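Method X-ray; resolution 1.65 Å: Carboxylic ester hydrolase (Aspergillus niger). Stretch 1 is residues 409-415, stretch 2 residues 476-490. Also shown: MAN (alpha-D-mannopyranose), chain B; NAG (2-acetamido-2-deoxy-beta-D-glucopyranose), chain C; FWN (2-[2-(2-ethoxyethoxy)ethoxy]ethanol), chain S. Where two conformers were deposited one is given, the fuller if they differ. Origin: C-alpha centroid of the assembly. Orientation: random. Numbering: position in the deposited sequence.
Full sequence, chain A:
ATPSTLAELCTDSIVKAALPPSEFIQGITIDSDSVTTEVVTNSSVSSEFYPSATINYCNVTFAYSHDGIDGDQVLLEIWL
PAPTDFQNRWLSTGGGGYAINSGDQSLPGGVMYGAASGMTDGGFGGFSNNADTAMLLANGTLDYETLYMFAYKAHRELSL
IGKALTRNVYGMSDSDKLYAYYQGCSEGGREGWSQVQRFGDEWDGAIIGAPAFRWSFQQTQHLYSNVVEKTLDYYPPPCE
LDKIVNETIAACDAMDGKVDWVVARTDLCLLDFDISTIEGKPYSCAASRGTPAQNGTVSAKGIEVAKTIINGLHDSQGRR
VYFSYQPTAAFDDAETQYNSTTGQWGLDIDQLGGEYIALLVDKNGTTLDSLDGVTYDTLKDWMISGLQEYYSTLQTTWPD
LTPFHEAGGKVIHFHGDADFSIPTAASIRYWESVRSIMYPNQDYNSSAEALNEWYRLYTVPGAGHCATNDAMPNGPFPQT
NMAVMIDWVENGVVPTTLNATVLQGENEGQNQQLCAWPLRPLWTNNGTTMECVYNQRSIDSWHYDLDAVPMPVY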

ATOM      1  N   GLY A 409       8.254 -16.564   9.476  1.00 20.53           N
ATOM      2  CA  GLY A 409       8.200 -15.264   8.807  1.00 21.61           C
ATOM      3  C   GLY A 409       7.718 -14.135   9.696  1.00 19.19           C
ATOM      4  O   GLY A 409       6.968 -14.317  10.690  1.00 19.96           O
ATOM      5  N   LYS A 410       8.145 -12.940   9.326  1.00 19.77           N
ATOM      6  CA  LYS A 410       7.848 -11.669  10.028  0.51 19.86           C
ATOM      7  C   LYS A 410       7.236 -10.653   9.062  1.00 20.26           C
ATOM      8  O   LYS A 410       7.643 -10.593   7.888  1.00 19.69           O
ATOM      9  CB  LYS A 410       9.129 -11.078  10.619  0.51 21.50           C
ATOM     10  CG  LYS A 410       9.881 -11.985  11.574  0.51 22.86           C
ATOM     11  CD  LYS A 410       9.096 -12.386  12.773  0.51 23.97           C
ATOM     12  CE  LYS A 410       9.985 -12.828  13.926  0.51 26.53           C
ATOM     13  NZ  LYS A 410      10.622 -14.139  13.657  0.51 24.90           N
ATOM     14  N   VAL A 411       6.318  -9.827   9.577  1.00 20.01           N
ATOM     15  CA  VAL A 411       5.734  -8.713   8.810  1.00 19.87           C
ATOM     16  C   VAL A 411       5.846  -7.423   9.607  1.00 20.43           C
ATOM     17  O   VAL A 411       5.452  -7.412  10.795  1.00 20.88           O
ATOM     18  CB  VAL A 411       4.264  -8.994   8.437  1.00 21.46           C
ATOM     19  CG1 VAL A 411       3.625  -7.808   7.744  1.00 21.51           C
ATOM     20  CG2 VAL A 411       4.139 -10.261   7.596  1.00 21.43           C
ATOM     21  N   ILE A 412       6.245  -6.369   8.935  1.00 21.27           N
ATOM     22  CA  ILE A 412       6.096  -4.951   9.374  1.00 20.43           C
ATOM     23  C   ILE A 412       5.090  -4.320   8.409  1.00 21.18           C
ATOM     24  O   ILE A 412       5.348  -4.279   7.205  1.00 21.45           O
ATOM     25  CB  ILE A 412       7.433  -4.178   9.375  1.00 21.88           C
ATOM     26  CG1 ILE A 412       8.378  -4.725  10.430  1.00 22.68           C
ATOM     27  CG2 ILE A 412       7.168  -2.696   9.528  1.00 24.54           C
ATOM     28  CD1 ILE A 412       9.769  -4.173  10.337  1.00 26.83           C
ATOM     29  N   HIS A 413       3.957  -3.922   8.944  1.00 21.46           N
ATOM     30  CA  HIS A 413       2.848  -3.311   8.189  1.00 21.12           C
ATOM     31  C   HIS A 413       2.663  -1.884   8.716  1.00 19.61           C
ATOM     32  O   HIS A 413       2.533  -1.707   9.937  1.00 21.94           O
ATOM     33  CB  HIS A 413       1.638  -4.202   8.406  1.00 21.89           C
ATOM     34  CG  HIS A 413       0.359  -3.824   7.746  1.00 22.11           C
ATOM     35  ND1 HIS A 413      -0.751  -4.617   7.892  1.00 22.53           N
ATOM     36  CD2 HIS A 413      -0.014  -2.762   7.003  1.00 22.11           C
ATOM     37  CE1 HIS A 413      -1.768  -4.051   7.236  1.00 21.87           C
ATOM     38  NE2 HIS A 413      -1.362  -2.924   6.683  1.00 21.66           N
ATOM     39  N   PHE A 414       2.602  -0.922   7.828  1.00 20.87           N
ATOM     40  CA  PHE A 414       2.395   0.488   8.251  1.00 22.06           C
ATOM     41  C   PHE A 414       1.353   1.154   7.373  1.00 22.28           C
ATOM     42  O   PHE A 414       1.095   0.736   6.245  1.00 22.49           O
ATOM     43  CB  PHE A 414       3.708   1.275   8.263  1.00 23.85           C
ATOM     44  CG  PHE A 414       4.346   1.457   6.925  1.00 23.51           C
ATOM     45  CD1 PHE A 414       5.142   0.451   6.385  1.00 22.31           C
ATOM     46  CD2 PHE A 414       4.178   2.639   6.217  1.00 23.46           C
ATOM     47  CE1 PHE A 414       5.668   0.600   5.117  1.00 23.29           C
ATOM     48  CE2 PHE A 414       4.727   2.785   4.966  1.00 24.40           C
ATOM     49  CZ  PHE A 414       5.500   1.774   4.435  1.00 23.11           C
ATOM     50  N   HIS A 415       0.764   2.233   7.891  1.00 23.39           N
ATOM     51  CA  HIS A 415      -0.307   2.954   7.183  1.00 23.10           C
ATOM     52  C   HIS A 415      -0.373   4.409   7.671  1.00 23.29           C
ATOM     53  O   HIS A 415      -0.429   4.608   8.897  1.00 23.64           O
ATOM     54  CB  HIS A 415      -1.625   2.195   7.384  1.00 23.90           C
ATOM     55  CG  HIS A 415      -2.647   2.484   6.352  1.00 22.76           C
ATOM     56  ND1 HIS A 415      -3.432   1.467   5.811  1.00 24.07           N
ATOM     57  CD2 HIS A 415      -3.059   3.649   5.766  1.00 25.31           C
ATOM     58  CE1 HIS A 415      -4.256   2.000   4.925  1.00 24.08           C
ATOM     59  NE2 HIS A 415      -4.054   3.331   4.856  1.00 23.38           N
ATOM     60  N   PRO A 476       6.292  12.246  11.153  1.00 26.33           N
ATOM     61  CA  PRO A 476       7.399  11.335  10.885  1.00 28.54           C
ATOM     62  C   PRO A 476       7.055  10.385   9.738  1.00 31.22           C
ATOM     63  O   PRO A 476       5.928  10.368   9.260  1.00 30.17           O
ATOM     64  CB  PRO A 476       7.481  10.547  12.186  1.00 28.90           C
ATOM     65  CG  PRO A 476       6.040  10.407  12.588  1.00 29.18           C
ATOM     66  CD  PRO A 476       5.404  11.721  12.188  1.00 28.93           C
ATOM     67  N   PHE A 477       8.041   9.610   9.291  1.00 27.04           N
ATOM     68  CA  PHE A 477       7.799   8.618   8.224  1.00 27.14           C
ATOM     69  C   PHE A 477       8.799   7.502   8.422  1.00 27.77           C
ATOM     70  O   PHE A 477       9.957   7.788   8.722  1.00 27.74           O
ATOM     71  CB  PHE A 477       7.936   9.245   6.846  1.00 27.52           C
ATOM     72  CG  PHE A 477       7.284   8.420   5.770  1.00 27.65           C
ATOM     73  CD1 PHE A 477       5.909   8.463   5.568  1.00 28.70           C
ATOM     74  CD2 PHE A 477       8.054   7.572   5.001  1.00 27.62           C
ATOM     75  CE1 PHE A 477       5.323   7.632   4.617  1.00 28.53           C
ATOM     76  CE2 PHE A 477       7.468   6.761   4.044  1.00 29.47           C
ATOM     77  CZ  PHE A 477       6.104   6.789   3.863  1.00 29.76           C
ATOM     78  N   PRO A 478       8.392   6.220   8.263  1.00 25.81           N
ATOM     79  CA  PRO A 478       9.332   5.108   8.481  1.00 24.77           C
ATOM     80  C   PRO A 478      10.213   4.928   7.253  1.00 26.42           C
ATOM     81  O   PRO A 478       9.852   4.279   6.287  1.00 27.50           O
ATOM     82  CB  PRO A 478       8.406   3.936   8.794  1.00 25.22           C
ATOM     83  CG  PRO A 478       7.159   4.239   7.940  1.00 26.30           C
ATOM     84  CD  PRO A 478       7.016   5.762   7.983  1.00 25.77           C
ATOM     85  N   GLN A 479      11.398   5.529   7.283  1.00 25.61           N
ATOM     86  CA  GLN A 479      12.339   5.543   6.156  1.00 24.11           C
ATOM     87  C   GLN A 479      13.354   4.401   6.271  1.00 23.69           C
ATOM     88  O   GLN A 479      14.118   4.188   5.341  1.00 24.00           O
ATOM     89  CB  GLN A 479      13.042   6.904   6.110  1.00 26.23           C
ATOM     90  CG  GLN A 479      13.947   7.095   4.893  1.00 26.86           C
ATOM     91  CD  GLN A 479      14.567   8.501   4.873  1.00 28.38           C
ATOM     92  OE1 GLN A 479      15.100   8.947   5.901  1.00 27.57           O
ATOM     93  NE2 GLN A 479      14.584   9.136   3.709  1.00 26.69           N
ATOM     94  N   THR A 480      13.333   3.642   7.339  1.00 24.11           N
ATOM     95  CA  THR A 480      14.421   2.682   7.643  1.00 24.20           C
ATOM     96  C   THR A 480      13.851   1.267   7.815  1.00 23.76           C
ATOM     97  O   THR A 480      14.348   0.484   8.620  1.00 22.11           O
ATOM     98  CB  THR A 480      15.213   3.206   8.859  1.00 24.68           C
ATOM     99  OG1 THR A 480      14.345   3.402   9.982  1.00 24.58           O
ATOM    100  CG2 THR A 480      16.023   4.441   8.490  1.00 27.05           C
ATOM    101  N   ASN A 481      12.781   0.917   7.086  1.00 22.57           N
ATOM    102  CA  ASN A 481      12.133  -0.377   7.340  1.00 21.89           C
ATOM    103  C   ASN A 481      13.020  -1.550   6.936  1.00 20.62           C
ATOM    104  O   ASN A 481      12.883  -2.604   7.583  1.00 22.39           O
ATOM    105  CB  ASN A 481      10.773  -0.470   6.678  1.00 22.74           C
ATOM    106  CG  ASN A 481       9.759   0.430   7.343  1.00 22.92           C
ATOM    107  OD1 ASN A 481       9.919   0.833   8.512  1.00 22.33           O
ATOM    108  ND2 ASN A 481       8.648   0.674   6.647  1.00 22.44           N
ATOM    109  N   MET A 482      13.842  -1.437   5.909  1.00 20.82           N
ATOM    110  CA  MET A 482      14.689  -2.582   5.495  1.00 21.62           C
ATOM    111  C   MET A 482      15.726  -2.866   6.596  1.00 23.65           C
ATOM    112  O   MET A 482      15.887  -4.036   7.035  1.00 21.88           O
ATOM    113  CB  MET A 482      15.369  -2.309   4.169  1.00 23.70           C
ATOM    114  CG  MET A 482      16.110  -3.486   3.639  1.00 27.24           C
ATOM    115  SD  MET A 482      14.996  -4.911   3.241  1.00 27.54           S
ATOM    116  CE  MET A 482      16.261  -5.890   2.416  1.00 28.31           C
ATOM    117  N   ALA A 483      16.333  -1.813   7.139  1.00 22.99           N
ATOM    118  CA  ALA A 483      17.303  -2.014   8.241  1.00 22.93           C
ATOM    119  C   ALA A 483      16.592  -2.623   9.455  1.00 22.83           C
ATOM    120  O   ALA A 483      17.172  -3.524  10.104  1.00 22.83           O
ATOM    121  CB  ALA A 483      18.005  -0.700   8.605  1.00 23.77           C
ATOM    122  N   VAL A 484      15.383  -2.160   9.788  1.00 21.92           N
ATOM    123  CA  VAL A 484      14.658  -2.670  10.976  1.00 20.88           C
ATOM    124  C   VAL A 484      14.310  -4.143  10.760  1.00 20.08           C
ATOM    125  O   VAL A 484      14.418  -4.964  11.711  1.00 22.95           O
ATOM    126  CB  VAL A 484      13.440  -1.778  11.290  1.00 22.69           C
ATOM    127  CG1 VAL A 484      12.502  -2.417  12.307  1.00 22.05           C
ATOM    128  CG2 VAL A 484      13.918  -0.411  11.746  1.00 25.24           C
ATOM    129  N   MET A 485      13.817  -4.475   9.558  1.00 21.62           N
ATOM    130  CA  MET A 485      13.423  -5.874   9.230  1.00 21.26           C
ATOM    131  C   MET A 485      14.660  -6.775   9.266  1.00 21.52           C
ATOM    132  O   MET A 485      14.575  -7.865   9.833  1.00 21.40           O
ATOM    133  CB  MET A 485      12.712  -5.926   7.875  1.00 21.45           C
ATOM    134  CG  MET A 485      12.241  -7.305   7.544  1.00 22.66           C
ATOM    135  SD  MET A 485      11.145  -8.091   8.722  1.00 23.41           S
ATOM    136  CE  MET A 485       9.570  -7.409   8.162  1.00 23.66           C
ATOM    137  N   ILE A 486      15.758  -6.345   8.677  1.00 21.73           N
ATOM    138  CA  ILE A 486      17.012  -7.141   8.754  1.00 19.94           C
ATOM    139  C   ILE A 486      17.366  -7.373  10.219  1.00 20.73           C
ATOM    140  O   ILE A 486      17.752  -8.513  10.578  1.00 23.22           O
ATOM    141  CB  ILE A 486      18.136  -6.446   7.992  1.00 21.15           C
ATOM    142  CG1 ILE A 486      17.922  -6.553   6.483  1.00 20.98           C
ATOM    143  CG2 ILE A 486      19.480  -7.034   8.403  1.00 22.64           C
ATOM    144  CD1 ILE A 486      18.722  -5.582   5.708  1.00 22.59           C
ATOM    145  N   ASP A 487      17.338  -6.326  11.016  1.00 22.90           N
ATOM    146  CA  ASP A 487      17.700  -6.476  12.445  1.00 24.55           C
ATOM    147  C   ASP A 487      16.778  -7.484  13.150  1.00 24.92           C
ATOM    148  O   ASP A 487      17.234  -8.282  13.998  1.00 23.94           O
ATOM    149  CB  ASP A 487      17.632  -5.119  13.098  1.00 22.91           C
ATOM    150  CG  ASP A 487      18.808  -4.810  14.009  1.00 33.77           C
ATOM    151  OD1 ASP A 487      19.791  -5.577  14.016  1.00 36.23           O
ATOM    152  OD2 ASP A 487      18.683  -3.795  14.722  1.00 37.59           O
ATOM    153  N   TRP A 488      15.494  -7.470  12.832  1.00 22.36           N
ATOM    154  CA  TRP A 488      14.512  -8.390  13.417  1.00 21.64           C
ATOM    155  C   TRP A 488      14.833  -9.808  12.955  1.00 22.81           C
ATOM    156  O   TRP A 488      15.014 -10.726  13.790  1.00 23.97           O
ATOM    157  CB  TRP A 488      13.115  -7.947  13.042  1.00 23.72           C
ATOM    158  CG  TRP A 488      12.027  -8.625  13.801  1.00 23.74           C
ATOM    159  CD1 TRP A 488      12.124  -9.405  14.920  1.00 26.62           C
ATOM    160  CD2 TRP A 488      10.615  -8.476  13.538  1.00 22.85           C
ATOM    161  NE1 TRP A 488      10.880  -9.753  15.362  1.00 26.97           N
ATOM    162  CE2 TRP A 488       9.937  -9.185  14.547  1.00 25.12           C
ATOM    163  CE3 TRP A 488       9.880  -7.792  12.574  1.00 25.31           C
ATOM    164  CZ2 TRP A 488       8.540  -9.230  14.616  1.00 26.45           C
ATOM    165  CZ3 TRP A 488       8.498  -7.846  12.633  1.00 25.94           C
ATOM    166  CH2 TRP A 488       7.849  -8.567  13.634  1.00 24.93           C
ATOM    167  N   VAL A 489      14.850 -10.031  11.659  1.00 20.87           N
ATOM    168  CA  VAL A 489      14.975 -11.386  11.083  1.00 23.64           C
ATOM    169  C   VAL A 489      16.371 -11.977  11.347  1.00 24.58           C
ATOM    170  O   VAL A 489      16.454 -13.153  11.749  1.00 23.29           O
ATOM    171  CB  VAL A 489      14.661 -11.330   9.570  1.00 23.28           C
ATOM    172  CG1 VAL A 489      15.064 -12.636   8.925  1.00 23.96           C
ATOM    173  CG2 VAL A 489      13.192 -11.029   9.326  1.00 24.71           C
ATOM    174  N   GLU A 490      17.424 -11.196  11.121  1.00 21.64           N
ATOM    175  CA  GLU A 490      18.790 -11.735  11.136  1.00 20.35           C
ATOM    176  C   GLU A 490      19.425 -11.608  12.520  1.00 25.00           C
ATOM    177  O   GLU A 490      20.318 -12.436  12.813  1.00 25.93           O
ATOM    178  CB  GLU A 490      19.677 -11.083  10.101  1.00 21.93           C
ATOM    179  CG  GLU A 490      19.097 -11.203   8.687  1.00 22.01           C
ATOM    180  CD  GLU A 490      19.982 -10.686   7.577  1.00 23.96           C
ATOM    181  OE1 GLU A 490      21.224 -10.599   7.734  1.00 22.49           O
ATOM    182  OE2 GLU A 490      19.429 -10.335   6.532  1.00 21.37           O
TER
HETATM  183  C1  MAN B   6      20.826  11.180   6.853  1.00 45.91           C
HETATM  184  C2  MAN B   6      20.295  10.208   5.759  0.89 42.74           C
HETATM  185  C3  MAN B   6      18.861  10.628   5.450  0.57 39.21           C
HETATM  186  C4  MAN B   6      17.949  10.517   6.669  0.85 37.91           C
HETATM  187  C5  MAN B   6      18.586  11.292   7.839  1.00 40.84           C
HETATM  188  C6  MAN B   6      18.001  10.997   9.184  1.00 37.79           C
HETATM  189  O2  MAN B   6      20.292   8.859   6.245  0.92 36.25           O
HETATM  190  O3  MAN B   6      18.503   9.804   4.346  0.91 35.57           O
HETATM  191  O4  MAN B   6      16.674  11.086   6.361  0.85 31.84           O
HETATM  192  O5  MAN B   6      19.993  11.004   8.004  0.96 44.15           O
HETATM  193  O6  MAN B   6      18.578  11.923  10.245  0.91 36.98           O
HETATM  194  C1  NAG C   1      16.381   5.143  12.863  0.85 28.68           C
HETATM  195  C2  NAG C   1      17.629   4.497  12.339  0.91 27.72           C
HETATM  196  C3  NAG C   1      18.825   5.421  12.611  0.79 30.22           C
HETATM  197  C4  NAG C   1      18.557   6.801  12.014  1.00 31.14           C
HETATM  198  C5  NAG C   1      17.242   7.315  12.587  0.94 29.63           C
HETATM  199  C6  NAG C   1      16.825   8.674  12.021  1.00 30.00           C
HETATM  200  C7  NAG C   1      17.751   2.108  12.270  0.84 33.12           C
HETATM  201  C8  NAG C   1      17.907   0.776  12.844  0.86 36.82           C
HETATM  202  N2  NAG C   1      17.809   3.240  12.982  0.86 29.91           N
HETATM  203  O3  NAG C   1      19.989   4.864  11.981  0.85 28.34           O
HETATM  204  O4  NAG C   1      19.655   7.649  12.455  1.00 35.62           O
HETATM  205  O5  NAG C   1      16.210   6.384  12.249  0.85 27.27           O
HETATM  206  O6  NAG C   1      15.586   9.060  12.536  0.84 26.03           O
HETATM  207  O7  NAG C   1      17.604   2.104  11.088  1.00 38.84           O
HETATM  208  O4  FWN S 612      22.778  -3.990   7.881  1.00 58.45           O
HETATM  209  C5  FWN S 612      21.594  -3.390   8.288  1.00 48.55           C
HETATM  210  C6  FWN S 612      20.981  -3.934   9.527  0.94 58.72           C
HETATM  211  O7  FWN S 612      20.440  -3.114  10.473  1.00 62.72           O
HETATM  212  C8  FWN S 612      21.261  -2.601  11.448  1.00 68.31           C
HETATM  213  C9  FWN S 612      20.843  -1.325  12.079  1.00 73.76           C
HETATM  214  O10 FWN S 612      21.342  -0.142  11.554  1.00 81.11           O
HETATM  215  C11 FWN S 612      21.605   0.917  12.404  0.86 77.84           C
HETATM  216  C12 FWN S 612      21.995   2.197  11.777  1.00 70.37           C
HETATM  217  O13 FWN S 612      23.079   2.136  10.922  1.00 73.35           O
HETATM  218  C14 FWN S 612      23.349   3.234  10.124  1.00 73.42           C
HETATM  219  C1  FWN S 612      24.361   3.142   9.028  1.00 66.10           C

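Strand 410-415 packs against helix 481-490 and the loop that leads into it. The two run nearly antiparallel (155° between their N-to-C directions), with axes 9.7 Å apart at closest approach. Lys410 therefore lies level with Val489, Ile412 with Met485 and Phe414 with Pro478. No hydrogen bond crosses the interface; its 517 Å² of buried surface, summed over both sides, is held by packing. The alternation of the strand sorts its side chains: Lys410, Ile412 and Phe414 point their CA-to-CB bonds toward the second stretch, whereas Val411 and His413 point away, and both ring nitrogens of His413 are hydrogen-bonded elsewhere in the structure.

Apolar packing centres on Ile412, which has the largest covered area, 101 Å². Its m,t rotamer carries CD1 to 3.8 Å from Val484 CG1, while its CG1 lies 3.7 Å from Met485 CE and 3.8 Å from Trp488 CZ3. The CG1-CD1 arm of Ile412 thus reaches three helix residues, and an apolar chain suits this buried place. The CA-to-CB bond of Met485 points sideways, but its flexible chain (t,p,p) brings the terminal methyl back to the strand, where CE also approaches the backbone, 3.6 Å from Ile412 N and 3.7 Å from Lys410 O.

Contacts over aromatic faces close both ends. Trp488 offers a broad face to the aliphatic part of Lys410: Lys410 CB sits 3.9 Å from the centroid of the Trp488 six-membered ring, 14° off the normal, a CH-pi contact. The chain continues across the indole, with Lys410 CE 3.5 Å from Trp488 NE1. Lys410 NZ is 5.1 Å from the centroid of the Trp488 five-membered ring, so any cation-pi attraction is weak at most. A long chain with a charged tip suits this partly exposed position, its methylenes covering the indole. At the other end, Pro478 CG lies over one face of Phe414, 4.1 Å from the ring centroid and 23° off the normal; the apolar proline ring, its CA-to-CB bond toward the strand, covers part of that face. Phe477, whose CA-to-CB bond points sideways but whose ring comes nearer, adds a looser contact, its CZ 4.4 Å from Phe414 CE2.

Two polar atoms meet ring carbons without hydrogen bonds. The edge of Trp488 faces the strand, with CZ3 3.6 Å from Val411 O. Asn481 ND2 approaches Phe414 CE1 to 3.4 Å, obliquely to the ring. Within the helix, bonds such as Met485 N to Asn481 O (2.9 Å) and Trp488 N to Val484 O (2.9 Å) satisfy the backbone from which Met485 and Trp488 project.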